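Local coordinates for protein PT26-6P (Thermococcus sp., PDB 2WB7) that is of unknown function but is encoded by a family of mobile elements of Euryarchaea and is built from three domains with novel folds, at residues D8-V13 with K514-L519; N398-Y403 with M473-L478; Y455-N460 with K482-A487; L478-K483 with N518-Y523. All blocks are in the same frame, centred on the assembly; numbering follows the deposited sequence.

How the contacts relate
All four contacts are largely buried, and none is a surface contact. Contacts 2, 3 and 4 lie within the helical domain and share helix 471-499, which meets a different helix in each. Contact 1 instead brings the N-terminal loop onto helix 503-523, which also serves contact 4. The chemistry follows the place. Contact 2 joins helices about 11 Å apart, axis to axis, and fills the gap with aliphatic side chains and stacked rings. Contacts 3 and 4 bring the segment axes to within about 8 Å with alanines between them. Contact 1 mixes apolar packing with a hydrogen bond. A salt bridge from Asp9 to Lys483 ties contact 1 to contacts 3 and 4.

Contact 1: residues D8-V13 with K514-L519; sequences DDIDDV and KEYSNL
The N-terminal loop that precedes helix 21-34 lies here against helix 503-523, the last helix of the helical domain. Tyr516 and Leu519 carry the helix side of the contact about equally. Tyr516 CG stands anti to the carbonyl carbon (chi1 -76°), and the ring ends close to the loop. Tyr516 OH donates a hydrogen bond of 3.1 Å to Asp12 OD1. It meets the anti lone pair of that oxygen, which sits at the ring edge, near the ring plane. The same oxygen makes a salt bridge with Lys512, so the carboxylate is held from two directions. Ile10 crosses the tyrosine at about a right angle. Its CG2 lies 3.3 Å from Tyr516 OH, and its CD1 lies 3.6 Å from Tyr516 CE1. The contact thus joins the two ends of the chain, with 500 residues between its segments. Tyr516 also packs edge-to-face with Tyr490 of helix 471-499. A phenylalanine at Tyr516 would remove the hydroxyl and would probably leave Asp12 and the loop less firmly held. One turn further along, Leu519 points at the loop with CG anti to the backbone N (chi1 -179°). Leu519 CD2 reaches Asp9 O at 3.9 Å, and it lies 4.2 Å from Ile10 CG1. Asp9 OD1 also lies beside Leu519 CD2, while OD2 forms a salt bridge with Lys483 of helix 471-499.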
loop_
_atom_site.group_PDB
_atom_site.type_symbol
_atom_site.label_atom_id
_atom_site.label_comp_id
_atom_site.label_asym_id
_atom_site.label_seq_id
_atom_site.Cartn_x
_atom_site.Cartn_y
_atom_site.Cartn_z
ATOM N N ASP A 8 18.104 24.214 -1.728
ATOM C CA ASP A 8 17.063 24.287 -0.711
ATOM C C ASP A 8 15.698 24.605 -1.310
ATOM O O ASP A 8 14.708 24.679 -0.598
ATOM C CB ASP A 8 17.415 25.342 0.330
ATOM C CG ASP A 8 18.547 24.902 1.244
ATOM O OD1 ASP A 8 18.437 23.782 1.797
ATOM O OD2 ASP A 8 19.538 25.667 1.416
ATOM N N ASP A 9 15.638 24.806 -2.616
ATOM C CA ASP A 9 14.352 25.062 -3.253
ATOM C C ASP A 9 13.719 23.771 -3.749
ATOM O O ASP A 9 12.567 23.761 -4.173
ATOM C CB ASP A 9 14.473 26.086 -4.391
ATOM C CG ASP A 9 15.482 25.676 -5.470
ATOM O OD1 ASP A 9 15.219 25.972 -6.646
ATOM O OD2 ASP A 9 16.544 25.090 -5.164
ATOM N N ILE A 10 14.473 22.680 -3.694
ATOM C CA ILE A 10 13.941 21.388 -4.109
ATOM C C ILE A 10 12.973 20.869 -3.051
ATOM O O ILE A 10 13.323 20.719 -1.877
ATOM C CB ILE A 10 15.054 20.354 -4.360
ATOM C CG1 ILE A 10 15.980 20.852 -5.471
ATOM C CG2 ILE A 10 14.451 18.997 -4.690
ATOM C CD1 ILE A 10 17.121 19.932 -5.806
ATOM N N ASP A 11 11.750 20.595 -3.474
ATOM C CA ASP A 11 10.720 20.208 -2.535
ATOM C C ASP A 11 11.082 18.958 -1.752
ATOM O O ASP A 11 10.723 18.815 -0.592
ATOM C CB ASP A 11 9.402 20.034 -3.261
ATOM C CG ASP A 11 8.306 20.744 -2.559
ATOM O OD1 ASP A 11 7.760 20.143 -1.611
ATOM O OD2 ASP A 11 8.037 21.924 -2.905
ATOM N N ASP A 12 11.798 18.052 -2.394
ATOM C CA ASP A 12 12.242 16.849 -1.726
ATOM C C ASP A 12 13.183 17.207 -0.590
ATOM O O ASP A 12 13.137 16.597 0.460
ATOM C CB ASP A 12 12.941 15.923 -2.713
ATOM C CG ASP A 12 12.040 15.503 -3.855
ATOM O OD1 ASP A 12 12.503 15.525 -5.021
ATOM O OD2 ASP A 12 10.869 15.145 -3.585
ATOM N N VAL A 13 14.013 18.220 -0.797
ATOM C CA VAL A 13 14.982 18.613 0.213
ATOM C C VAL A 13 14.261 19.199 1.421
ATOM O O VAL A 13 14.692 19.003 2.555
ATOM C CB VAL A 13 16.030 19.623 -0.346
ATOM C CG1 VAL A 13 16.944 20.132 0.755
ATOM C CG2 VAL A 13 16.850 18.980 -1.457
ATOM N N LYS A 514 10.454 15.328 -15.151
ATOM C CA LYS A 514 9.433 16.331 -15.415
ATOM C C LYS A 514 9.388 17.354 -14.278
ATOM O O LYS A 514 9.147 18.543 -14.500
ATOM C CB LYS A 514 8.073 15.669 -15.602
ATOM C CG LYS A 514 6.967 16.634 -15.954
ATOM C CD LYS A 514 7.201 17.260 -17.347
ATOM C CE LYS A 514 6.498 18.638 -17.472
ATOM N NZ LYS A 514 5.028 18.617 -17.088
ATOM N N GLU A 515 9.622 16.891 -13.057
ATOM C CA GLU A 515 9.485 17.764 -11.891
ATOM C C GLU A 515 10.588 18.803 -11.832
ATOM O O GLU A 515 10.314 19.993 -11.738
ATOM C CB GLU A 515 9.477 16.947 -10.606
ATOM C CG GLU A 515 8.176 16.209 -10.360
ATOM C CD GLU A 515 8.266 15.286 -9.147
ATOM O OE1 GLU A 515 9.254 15.414 -8.380
ATOM O OE2 GLU A 515 7.361 14.429 -8.969
ATOM N N TYR A 516 11.838 18.349 -11.893
ATOM C CA TYR A 516 12.985 19.239 -11.866
ATOM C C TYR A 516 13.026 20.162 -13.088
ATOM O O TYR A 516 13.446 21.313 -13.011
ATOM C CB TYR A 516 14.274 18.415 -11.760
ATOM C CG TYR A 516 14.513 17.868 -10.376
ATOM C CD1 TYR A 516 15.642 18.229 -9.640
ATOM C CD2 TYR A 516 13.586 17.007 -9.791
ATOM C CE1 TYR A 516 15.848 17.723 -8.355
ATOM C CE2 TYR A 516 13.781 16.501 -8.524
ATOM C CZ TYR A 516 14.905 16.865 -7.806
ATOM O OH TYR A 516 15.070 16.364 -6.545
ATOM N N SER A 517 12.594 19.658 -14.226
ATOM C CA SER A 517 12.498 20.508 -15.377
ATOM C C SER A 517 11.531 21.655 -15.099
ATOM O O SER A 517 11.840 22.808 -15.386
ATOM C CB SER A 517 12.071 19.706 -16.596
ATOM O OG SER A 517 11.875 20.568 -17.697
ATOM N N ASN A 518 10.382 21.359 -14.501
ATOM C CA ASN A 518 9.442 22.420 -14.186
ATOM C C ASN A 518 9.968 23.377 -13.128
ATOM O O ASN A 518 9.670 24.570 -13.150
ATOM C CB ASN A 518 8.069 21.867 -13.786
ATOM C CG ASN A 518 7.396 21.102 -14.916
ATOM O OD1 ASN A 518 6.448 20.355 -14.693
ATOM N ND2 ASN A 518 7.890 21.276 -16.130
ATOM N N LEU A 519 10.741 22.861 -12.185
ATOM C CA LEU A 519 11.323 23.737 -11.184
ATOM C C LEU A 519 12.266 24.695 -11.898
ATOM O O LEU A 519 12.265 25.916 -11.625
ATOM C CB LEU A 519 12.064 22.938 -10.118
ATOM C CG LEU A 519 12.701 23.756 -8.992
ATOM C CD1 LEU A 519 11.720 24.746 -8.440
ATOM C CD2 LEU A 519 13.190 22.856 -7.902
#

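Contact 2: residues N398-Y403 with M473-L478; sequences NLIDLY and MFLNYL
Two antiparallel helices of the helical domain, 393-404 and 471-499, meet here mainly through apolar side chains. Their segment axes are 11.2 Å apart and their directions differ by 159°, so large residues must fill the gap. Phe474 has the greatest share.

The aromatic part is an offset stack of the Tyr403 and Phe474 rings. The centroids are 4.7 Å apart and the planes are tilted by 20°. Both residues have CG anti to the backbone N, which sends each ring out toward the opposite helix. The two side chains slide past each other in opposite directions. As a result Tyr403 CD1 sits over one face of Phe474, nearer the rim than the centre. Tyr403 CB also lies 3.5 Å from Phe474 CE2. The edge of the Phe474 ring faces the backbone instead: Ile400 CA lies in the ring plane, 3.9 Å from Phe474 CE2. The ring is therefore met both over a face and at an edge.

The aliphatic part is a set of contacts between branched side chains. Ile400 CD1 touches Leu475 CD2 at 3.5 Å, and these two side chains cross at about a right angle. Leu399 and Leu478 cross obliquely, CD2 to CD2 at 3.9 Å. Leu478 CD1 approaches Ile400 CG1 at 4.2 Å.

Two further helices flank the pair. Leu399 touches Thr414, and Tyr403 touches Arg408, both of helix 408-438. Leu478 packs on Leu462 of helix 442-465.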
loop_
_atom_site.group_PDB
_atom_site.type_symbol
_atom_site.label_atom_id
_atom_site.label_comp_id
_atom_site.label_asym_id
_atom_site.label_seq_id
_atom_site.Cartn_x
_atom_site.Cartn_y
_atom_site.Cartn_z
ATOM N N ASN A 398 32.301 29.093 -7.002
ATOM C CA ASN A 398 33.357 29.881 -7.644
ATOM C C ASN A 398 32.756 30.888 -8.611
ATOM O O ASN A 398 33.109 32.070 -8.610
ATOM C CB ASN A 398 34.339 29.015 -8.436
ATOM C CG ASN A 398 34.922 27.872 -7.627
ATOM O OD1 ASN A 398 35.274 28.007 -6.448
ATOM N ND2 ASN A 398 35.055 26.728 -8.284
ATOM N N LEU A 399 31.854 30.395 -9.456
ATOM C CA LEU A 399 31.248 31.196 -10.502
ATOM C C LEU A 399 30.585 32.427 -9.890
ATOM O O LEU A 399 30.812 33.550 -10.333
ATOM C CB LEU A 399 30.236 30.347 -11.262
ATOM C CG LEU A 399 30.000 30.562 -12.759
ATOM C CD1 LEU A 399 31.276 30.884 -13.501
ATOM C CD2 LEU A 399 29.340 29.318 -13.346
ATOM N N ILE A 400 29.792 32.222 -8.845
ATOM C CA ILE A 400 29.142 33.342 -8.182
ATOM C C ILE A 400 30.166 34.324 -7.638
ATOM O O ILE A 400 29.956 35.531 -7.670
ATOM C CB ILE A 400 28.231 32.887 -7.029
ATOM C CG1 ILE A 400 27.075 32.035 -7.570
ATOM C CG2 ILE A 400 27.706 34.107 -6.250
ATOM C CD1 ILE A 400 26.217 31.361 -6.496
ATOM N N ASP A 401 31.276 33.802 -7.137
ATOM C CA ASP A 401 32.306 34.653 -6.576
ATOM C C ASP A 401 32.930 35.486 -7.671
ATOM O O ASP A 401 33.156 36.679 -7.510
ATOM C CB ASP A 401 33.344 33.818 -5.840
ATOM C CG ASP A 401 32.802 33.280 -4.522
ATOM O OD1 ASP A 401 31.845 33.896 -3.992
ATOM O OD2 ASP A 401 33.306 32.246 -4.016
ATOM N N LEU A 402 33.184 34.852 -8.800
ATOM C CA LEU A 402 33.613 35.580 -9.967
ATOM C C LEU A 402 32.636 36.721 -10.258
ATOM O O LEU A 402 33.046 37.852 -10.482
ATOM C CB LEU A 402 33.719 34.643 -11.163
ATOM C CG LEU A 402 34.750 33.534 -10.996
ATOM C CD1 LEU A 402 34.803 32.658 -12.237
ATOM C CD2 LEU A 402 36.090 34.170 -10.741
ATOM N N TYR A 403 31.341 36.439 -10.246
ATOM C CA TYR A 403 30.388 37.493 -10.556
ATOM C C TYR A 403 30.660 38.708 -9.672
ATOM O O TYR A 403 30.765 39.827 -10.169
ATOM C CB TYR A 403 28.937 37.023 -10.410
ATOM C CG TYR A 403 27.915 38.107 -10.720
ATOM C CD1 TYR A 403 27.430 38.283 -12.019
ATOM C CD2 TYR A 403 27.434 38.957 -9.719
ATOM C CE1 TYR A 403 26.494 39.267 -12.318
ATOM C CE2 TYR A 403 26.499 39.950 -10.011
ATOM C CZ TYR A 403 26.038 40.100 -11.313
ATOM O OH TYR A 403 25.105 41.074 -11.610
HETATM N N MSE A 473 19.294 37.566 -11.455
HETATM C CA MSE A 473 19.106 36.990 -12.761
HETATM C C MSE A 473 20.267 36.039 -13.079
HETATM O O MSE A 473 20.121 35.050 -13.797
HETATM C CB MSE A 473 18.988 38.105 -13.797
HETATM C CG MSE A 473 18.023 37.758 -14.917
HETATM SE SE MSE A 473 16.247 37.392 -14.184
HETATM C CE MSE A 473 15.929 35.674 -15.027
ATOM N N PHE A 474 21.433 36.338 -12.537
ATOM C CA PHE A 474 22.589 35.497 -12.766
ATOM C C PHE A 474 22.389 34.215 -11.958
ATOM O O PHE A 474 22.572 33.104 -12.461
ATOM C CB PHE A 474 23.851 36.251 -12.348
ATOM C CG PHE A 474 25.106 35.437 -12.410
ATOM C CD1 PHE A 474 25.667 35.103 -13.614
ATOM C CD2 PHE A 474 25.746 35.037 -11.246
ATOM C CE1 PHE A 474 26.842 34.365 -13.662
ATOM C CE2 PHE A 474 26.910 34.313 -11.287
ATOM C CZ PHE A 474 27.457 33.969 -12.494
ATOM N N LEU A 475 22.005 34.374 -10.694
ATOM C CA LEU A 475 21.635 33.242 -9.864
ATOM C C LEU A 475 20.553 32.407 -10.541
ATOM O O LEU A 475 20.710 31.189 -10.695
ATOM C CB LEU A 475 21.154 33.709 -8.490
ATOM C CG LEU A 475 22.230 34.247 -7.543
ATOM C CD1 LEU A 475 21.644 34.446 -6.143
ATOM C CD2 LEU A 475 23.470 33.338 -7.510
ATOM N N ASN A 476 19.473 33.065 -10.974
ATOM C CA ASN A 476 18.344 32.338 -11.537
ATOM C C ASN A 476 18.708 31.461 -12.716
ATOM O O ASN A 476 18.257 30.325 -12.808
ATOM C CB ASN A 476 17.222 33.278 -11.913
ATOM C CG ASN A 476 16.460 33.767 -10.711
ATOM O OD1 ASN A 476 16.624 33.252 -9.610
ATOM N ND2 ASN A 476 15.638 34.784 -10.908
ATOM N N TYR A 477 19.532 31.980 -13.613
ATOM C CA TYR A 477 19.929 31.200 -14.766
ATOM C C TYR A 477 20.864 30.043 -14.398
ATOM O O TYR A 477 20.781 28.956 -14.993
ATOM C CB TYR A 477 20.588 32.087 -15.818
ATOM C CG TYR A 477 19.624 32.689 -16.820
ATOM C CD1 TYR A 477 18.930 31.877 -17.713
ATOM C CD2 TYR A 477 19.428 34.068 -16.896
ATOM C CE1 TYR A 477 18.059 32.410 -18.644
ATOM C CE2 TYR A 477 18.567 34.613 -17.828
ATOM C CZ TYR A 477 17.889 33.779 -18.704
ATOM O OH TYR A 477 17.019 34.303 -19.633
ATOM N N LEU A 478 21.758 30.269 -13.437
ATOM C CA LEU A 478 22.607 29.182 -12.960
ATOM C C LEU A 478 21.730 28.101 -12.340
ATOM O O LEU A 478 21.904 26.910 -12.590
ATOM C CB LEU A 478 23.616 29.681 -11.937
ATOM C CG LEU A 478 24.774 30.500 -12.495
ATOM C CD1 LEU A 478 25.680 30.912 -11.344
ATOM C CD2 LEU A 478 25.514 29.704 -13.569
#

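Contact 3: residues Y455-N460 with K482-A487; sequences YKAAIN and KKHEMA
Helices 442-465 and 471-499 follow each other in the chain and form an antiparallel helical hairpin. The segment axes come within 7.8 Å and their directions differ by 163°. Small residues on the first helix allow this closeness.

The main contact is a CH-pi interaction. Ala457 CB sits over the centre of one face of the His484 ring, 3.5 Å from its centroid. The direction is only 8° off the ring normal. His484 has CG anti to the carbonyl carbon, which lays the imidazole across the alanine. Next to it, Ala458 CB packs against His484 CB at 3.8 Å.

Both imidazole nitrogens are bound elsewhere. ND1 is hydrogen-bonded to Glu454 and NE2 to Glu524. Two carboxylates so near would probably favour a protonated ring, and the two bonds help fix its rotation. A leucine at His484 would lose both of these bonds and the flat face over Ala457, and is likely to disturb the close fit of the hairpin.

The remaining contact is between Tyr455 and Glu485. The carboxylate of Glu485 turns to the backbone N of Val390 and Met391 and to Lys425 of helix 408-438. The Tyr455 hydroxyl bonds to Asp489. Across the hairpin, Tyr455 CE2 lies 3.7 Å from Glu485 O and 3.9 Å from Glu485 CG.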
loop_
_atom_site.group_PDB
_atom_site.type_symbol
_atom_site.label_atom_id
_atom_site.label_comp_id
_atom_site.label_asym_id
_atom_site.label_seq_id
_atom_site.Cartn_x
_atom_site.Cartn_y
_atom_site.Cartn_z
ATOM N N TYR A 455 19.461 18.901 -21.274
ATOM C CA TYR A 455 20.846 19.325 -21.359
ATOM C C TYR A 455 20.938 20.554 -22.238
ATOM O O TYR A 455 21.609 21.512 -21.882
ATOM C CB TYR A 455 21.724 18.209 -21.908
ATOM C CG TYR A 455 21.894 17.037 -20.957
ATOM C CD1 TYR A 455 21.915 15.725 -21.424
ATOM C CD2 TYR A 455 22.036 17.241 -19.592
ATOM C CE1 TYR A 455 22.087 14.653 -20.565
ATOM C CE2 TYR A 455 22.206 16.169 -18.718
ATOM C CZ TYR A 455 22.229 14.879 -19.210
ATOM O OH TYR A 455 22.396 13.825 -18.333
ATOM N N LYS A 456 20.252 20.521 -23.382
ATOM C CA LYS A 456 20.164 21.677 -24.294
ATOM C C LYS A 456 19.668 22.923 -23.571
ATOM O O LYS A 456 20.178 24.026 -23.798
ATOM C CB LYS A 456 19.224 21.398 -25.475
ATOM C CG LYS A 456 19.800 20.617 -26.678
ATOM C CD LYS A 456 19.083 21.126 -27.940
ATOM C CE LYS A 456 18.638 20.025 -28.895
ATOM N NZ LYS A 456 19.397 20.053 -30.199
ATOM N N ALA A 457 18.669 22.769 -22.713
ATOM C CA ALA A 457 18.166 23.932 -21.978
ATOM C C ALA A 457 19.227 24.469 -21.024
ATOM O O ALA A 457 19.336 25.685 -20.804
ATOM C CB ALA A 457 16.913 23.579 -21.206
ATOM N N ALA A 458 19.984 23.557 -20.424
ATOM C CA ALA A 458 21.008 23.942 -19.485
ATOM C C ALA A 458 22.110 24.691 -20.206
ATOM O O ALA A 458 22.565 25.736 -19.743
ATOM C CB ALA A 458 21.560 22.729 -18.794
ATOM N N ILE A 459 22.544 24.158 -21.344
ATOM C CA ILE A 459 23.535 24.850 -22.145
ATOM C C ILE A 459 23.074 26.268 -22.470
ATOM O O ILE A 459 23.871 27.184 -22.494
ATOM C CB ILE A 459 23.879 24.114 -23.443
ATOM C CG1 ILE A 459 24.665 22.834 -23.131
ATOM C CG2 ILE A 459 24.713 25.035 -24.344
ATOM C CD1 ILE A 459 25.208 22.116 -24.353
ATOM N N ASN A 460 21.783 26.451 -22.695
ATOM C CA ASN A 460 21.272 27.750 -23.041
ATOM C C ASN A 460 21.279 28.671 -21.850
ATOM O O ASN A 460 21.611 29.857 -21.965
ATOM C CB ASN A 460 19.851 27.633 -23.577
ATOM C CG ASN A 460 19.355 28.925 -24.154
ATOM O OD1 ASN A 460 19.875 29.407 -25.155
ATOM N ND2 ASN A 460 18.355 29.515 -23.511
ATOM N N LYS A 482 21.183 24.338 -13.448
ATOM C CA LYS A 482 21.482 23.220 -12.564
ATOM C C LYS A 482 20.378 22.146 -12.549
ATOM O O LYS A 482 20.650 20.936 -12.698
ATOM C CB LYS A 482 21.695 23.741 -11.158
ATOM C CG LYS A 482 22.549 22.843 -10.309
ATOM C CD LYS A 482 22.645 23.407 -8.923
ATOM C CE LYS A 482 23.471 22.533 -8.015
ATOM N NZ LYS A 482 23.210 22.991 -6.612
ATOM N N LYS A 483 19.135 22.596 -12.367
ATOM C CA LYS A 483 17.988 21.696 -12.336
ATOM C C LYS A 483 17.741 21.048 -13.686
ATOM O O LYS A 483 17.309 19.894 -13.747
ATOM C CB LYS A 483 16.727 22.425 -11.908
ATOM C CG LYS A 483 16.929 23.420 -10.808
ATOM C CD LYS A 483 17.428 22.822 -9.526
ATOM C CE LYS A 483 16.918 23.670 -8.355
ATOM N NZ LYS A 483 17.985 24.036 -7.388
ATOM N N HIS A 484 17.978 21.792 -14.766
ATOM C CA HIS A 484 17.896 21.196 -16.099
ATOM C C HIS A 484 18.896 20.053 -16.219
ATOM O O HIS A 484 18.558 19.003 -16.755
ATOM C CB HIS A 484 18.109 22.218 -17.235
ATOM C CG HIS A 484 16.889 23.021 -17.577
ATOM N ND1 HIS A 484 15.649 22.450 -17.779
ATOM C CD2 HIS A 484 16.720 24.353 -17.762
ATOM C CE1 HIS A 484 14.769 23.395 -18.063
ATOM N NE2 HIS A 484 15.392 24.560 -18.047
ATOM N N GLU A 485 20.119 20.232 -15.723
ATOM C CA GLU A 485 21.081 19.133 -15.792
ATOM C C GLU A 485 20.619 17.929 -14.969
ATOM O O GLU A 485 20.834 16.777 -15.360
ATOM C CB GLU A 485 22.492 19.534 -15.358
ATOM C CG GLU A 485 23.497 18.483 -15.800
ATOM C CD GLU A 485 24.772 18.393 -14.942
ATOM O OE1 GLU A 485 24.996 19.278 -14.092
ATOM O OE2 GLU A 485 25.549 17.415 -15.146
HETATM N N MSE A 486 19.988 18.209 -13.829
HETATM C CA MSE A 486 19.459 17.170 -12.953
HETATM C C MSE A 486 18.336 16.394 -13.640
HETATM O O MSE A 486 18.276 15.156 -13.566
HETATM C CB MSE A 486 18.954 17.803 -11.669
HETATM C CG MSE A 486 20.063 18.290 -10.735
HETATM SE SE MSE A 486 19.329 19.525 -9.399
HETATM C CE MSE A 486 20.736 19.567 -8.057
ATOM N N ALA A 487 17.456 17.138 -14.316
ATOM C CA ALA A 487 16.372 16.577 -15.112
ATOM C C ALA A 487 16.912 15.666 -16.218
ATOM O O ALA A 487 16.497 14.521 -16.358
ATOM C CB ALA A 487 15.564 17.689 -15.690
#

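Contact 4: residues L478-K483 with N518-Y523; sequences LNAAKK and NLAKEY
The Tyr523 ring has one face overlapped by the end of the Asn479 amide, which sits toward the rim. The amide stands nearly upright on the ring, with the two planes 85° apart. This belongs to the antiparallel hairpin of helices 471-499 and 503-523, whose segment axes run 7.9 Å apart with directions differing by 167°.

Alanines set the spacing. Ala480 CA and Ala520 CA are 4.2 Å apart, so the backbones almost touch. Ala520 CB rests 3.6 Å from Ala480 O. In return, Ala480 CB lies 3.6 Å from Ala520 O. Tyr523 continues this row toward the C-terminus: its CB is 4.2 Å from Ala480 CB. With CG anti to the carbonyl carbon, its ring turns toward Asn479. The hydroxyl makes a weak hydrogen bond to Asp9 in the N-terminal loop.

Lys483 follows one turn after Ala480 on the same helix and packs on Ala520 as well. Its chain bends at chi2 (-61°), and its amine forms salt bridges with Asp7 and Asp9. The aliphatic part serves as packing surface. Lys483 CB lies 3.9 Å from Ala520 CB, and Lys483 CE lies 3.8 Å from Leu519 CD2.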
loop_
_atom_site.group_PDB
_atom_site.type_symbol
_atom_site.label_atom_id
_atom_site.label_comp_id
_atom_site.label_asym_id
_atom_site.label_seq_id
_atom_site.Cartn_x
_atom_site.Cartn_y
_atom_site.Cartn_z
ATOM N N LEU A 478 21.758 30.269 -13.437
ATOM C CA LEU A 478 22.607 29.182 -12.960
ATOM C C LEU A 478 21.730 28.101 -12.340
ATOM O O LEU A 478 21.904 26.910 -12.590
ATOM C CB LEU A 478 23.616 29.681 -11.937
ATOM C CG LEU A 478 24.774 30.500 -12.495
ATOM C CD1 LEU A 478 25.680 30.912 -11.344
ATOM C CD2 LEU A 478 25.514 29.704 -13.569
ATOM N N ASN A 479 20.755 28.522 -11.550
ATOM C CA ASN A 479 19.865 27.578 -10.926
ATOM C C ASN A 479 18.982 26.811 -11.924
ATOM O O ASN A 479 18.825 25.590 -11.803
ATOM C CB ASN A 479 19.035 28.251 -9.851
ATOM C CG ASN A 479 18.419 27.254 -8.923
ATOM O OD1 ASN A 479 17.194 27.161 -8.811
ATOM N ND2 ASN A 479 19.258 26.449 -8.286
ATOM N N ALA A 480 18.414 27.515 -12.903
ATOM C CA ALA A 480 17.678 26.845 -13.970
ATOM C C ALA A 480 18.603 25.848 -14.628
ATOM O O ALA A 480 18.241 24.698 -14.842
ATOM C CB ALA A 480 17.138 27.843 -15.004
ATOM N N ALA A 481 19.806 26.285 -14.944
ATOM C CA ALA A 481 20.756 25.412 -15.599
ATOM C C ALA A 481 21.083 24.162 -14.757
ATOM O O ALA A 481 21.222 23.056 -15.282
ATOM C CB ALA A 481 22.022 26.188 -15.949
ATOM N N LYS A 482 21.183 24.338 -13.448
ATOM C CA LYS A 482 21.482 23.220 -12.564
ATOM C C LYS A 482 20.378 22.146 -12.549
ATOM O O LYS A 482 20.650 20.936 -12.698
ATOM C CB LYS A 482 21.695 23.741 -11.158
ATOM C CG LYS A 482 22.549 22.843 -10.309
ATOM C CD LYS A 482 22.645 23.407 -8.923
ATOM C CE LYS A 482 23.471 22.533 -8.015
ATOM N NZ LYS A 482 23.210 22.991 -6.612
ATOM N N LYS A 483 19.135 22.596 -12.367
ATOM C CA LYS A 483 17.988 21.696 -12.336
ATOM C C LYS A 483 17.741 21.048 -13.686
ATOM O O LYS A 483 17.309 19.894 -13.747
ATOM C CB LYS A 483 16.727 22.425 -11.908
ATOM C CG LYS A 483 16.929 23.420 -10.808
ATOM C CD LYS A 483 17.428 22.822 -9.526
ATOM C CE LYS A 483 16.918 23.670 -8.355
ATOM N NZ LYS A 483 17.985 24.036 -7.388
ATOM N N ASN A 518 10.382 21.359 -14.501
ATOM C CA ASN A 518 9.442 22.420 -14.186
ATOM C C ASN A 518 9.968 23.377 -13.128
ATOM O O ASN A 518 9.670 24.570 -13.150
ATOM C CB ASN A 518 8.069 21.867 -13.786
ATOM C CG ASN A 518 7.396 21.102 -14.916
ATOM O OD1 ASN A 518 6.448 20.355 -14.693
ATOM N ND2 ASN A 518 7.890 21.276 -16.130
ATOM N N LEU A 519 10.741 22.861 -12.185
ATOM C CA LEU A 519 11.323 23.737 -11.184
ATOM C C LEU A 519 12.266 24.695 -11.898
ATOM O O LEU A 519 12.265 25.916 -11.625
ATOM C CB LEU A 519 12.064 22.938 -10.118
ATOM C CG LEU A 519 12.701 23.756 -8.992
ATOM C CD1 LEU A 519 11.720 24.746 -8.440
ATOM C CD2 LEU A 519 13.190 22.856 -7.902
ATOM N N ALA A 520 13.061 24.151 -12.823
ATOM C CA ALA A 520 13.966 24.987 -13.609
ATOM C C ALA A 520 13.238 26.170 -14.241
ATOM O O ALA A 520 13.677 27.319 -14.127
ATOM C CB ALA A 520 14.677 24.177 -14.674
ATOM N N LYS A 521 12.122 25.886 -14.907
ATOM C CA LYS A 521 11.413 26.911 -15.655
ATOM C C LYS A 521 10.849 28.006 -14.764
ATOM O O LYS A 521 10.504 29.081 -15.243
ATOM C CB LYS A 521 10.283 26.299 -16.465
ATOM C CG LYS A 521 10.718 25.208 -17.401
ATOM C CD LYS A 521 9.541 24.710 -18.198
ATOM C CE LYS A 521 9.931 23.540 -19.072
ATOM N NZ LYS A 521 10.924 23.943 -20.115
ATOM N N GLU A 522 10.743 27.749 -13.471
ATOM C CA GLU A 522 10.243 28.795 -12.598
ATOM C C GLU A 522 11.243 29.922 -12.480
ATOM O O GLU A 522 10.892 31.042 -12.122
ATOM C CB GLU A 522 9.907 28.248 -11.225
ATOM C CG GLU A 522 8.620 27.479 -11.198
ATOM C CD GLU A 522 8.479 26.730 -9.909
ATOM O OE1 GLU A 522 9.290 26.986 -8.989
ATOM O OE2 GLU A 522 7.569 25.880 -9.805
ATOM N N TYR A 523 12.493 29.626 -12.804
ATOM C CA TYR A 523 13.563 30.605 -12.723
ATOM C C TYR A 523 13.836 31.337 -14.042
ATOM O O TYR A 523 14.473 32.385 -14.047
ATOM C CB TYR A 523 14.815 29.918 -12.200
ATOM C CG TYR A 523 14.595 29.454 -10.801
ATOM C CD1 TYR A 523 14.744 30.333 -9.735
ATOM C CD2 TYR A 523 14.181 28.156 -10.538
ATOM C CE1 TYR A 523 14.525 29.932 -8.449
ATOM C CE2 TYR A 523 13.959 27.751 -9.245
ATOM C CZ TYR A 523 14.136 28.645 -8.215
ATOM O OH TYR A 523 13.906 28.243 -6.937
#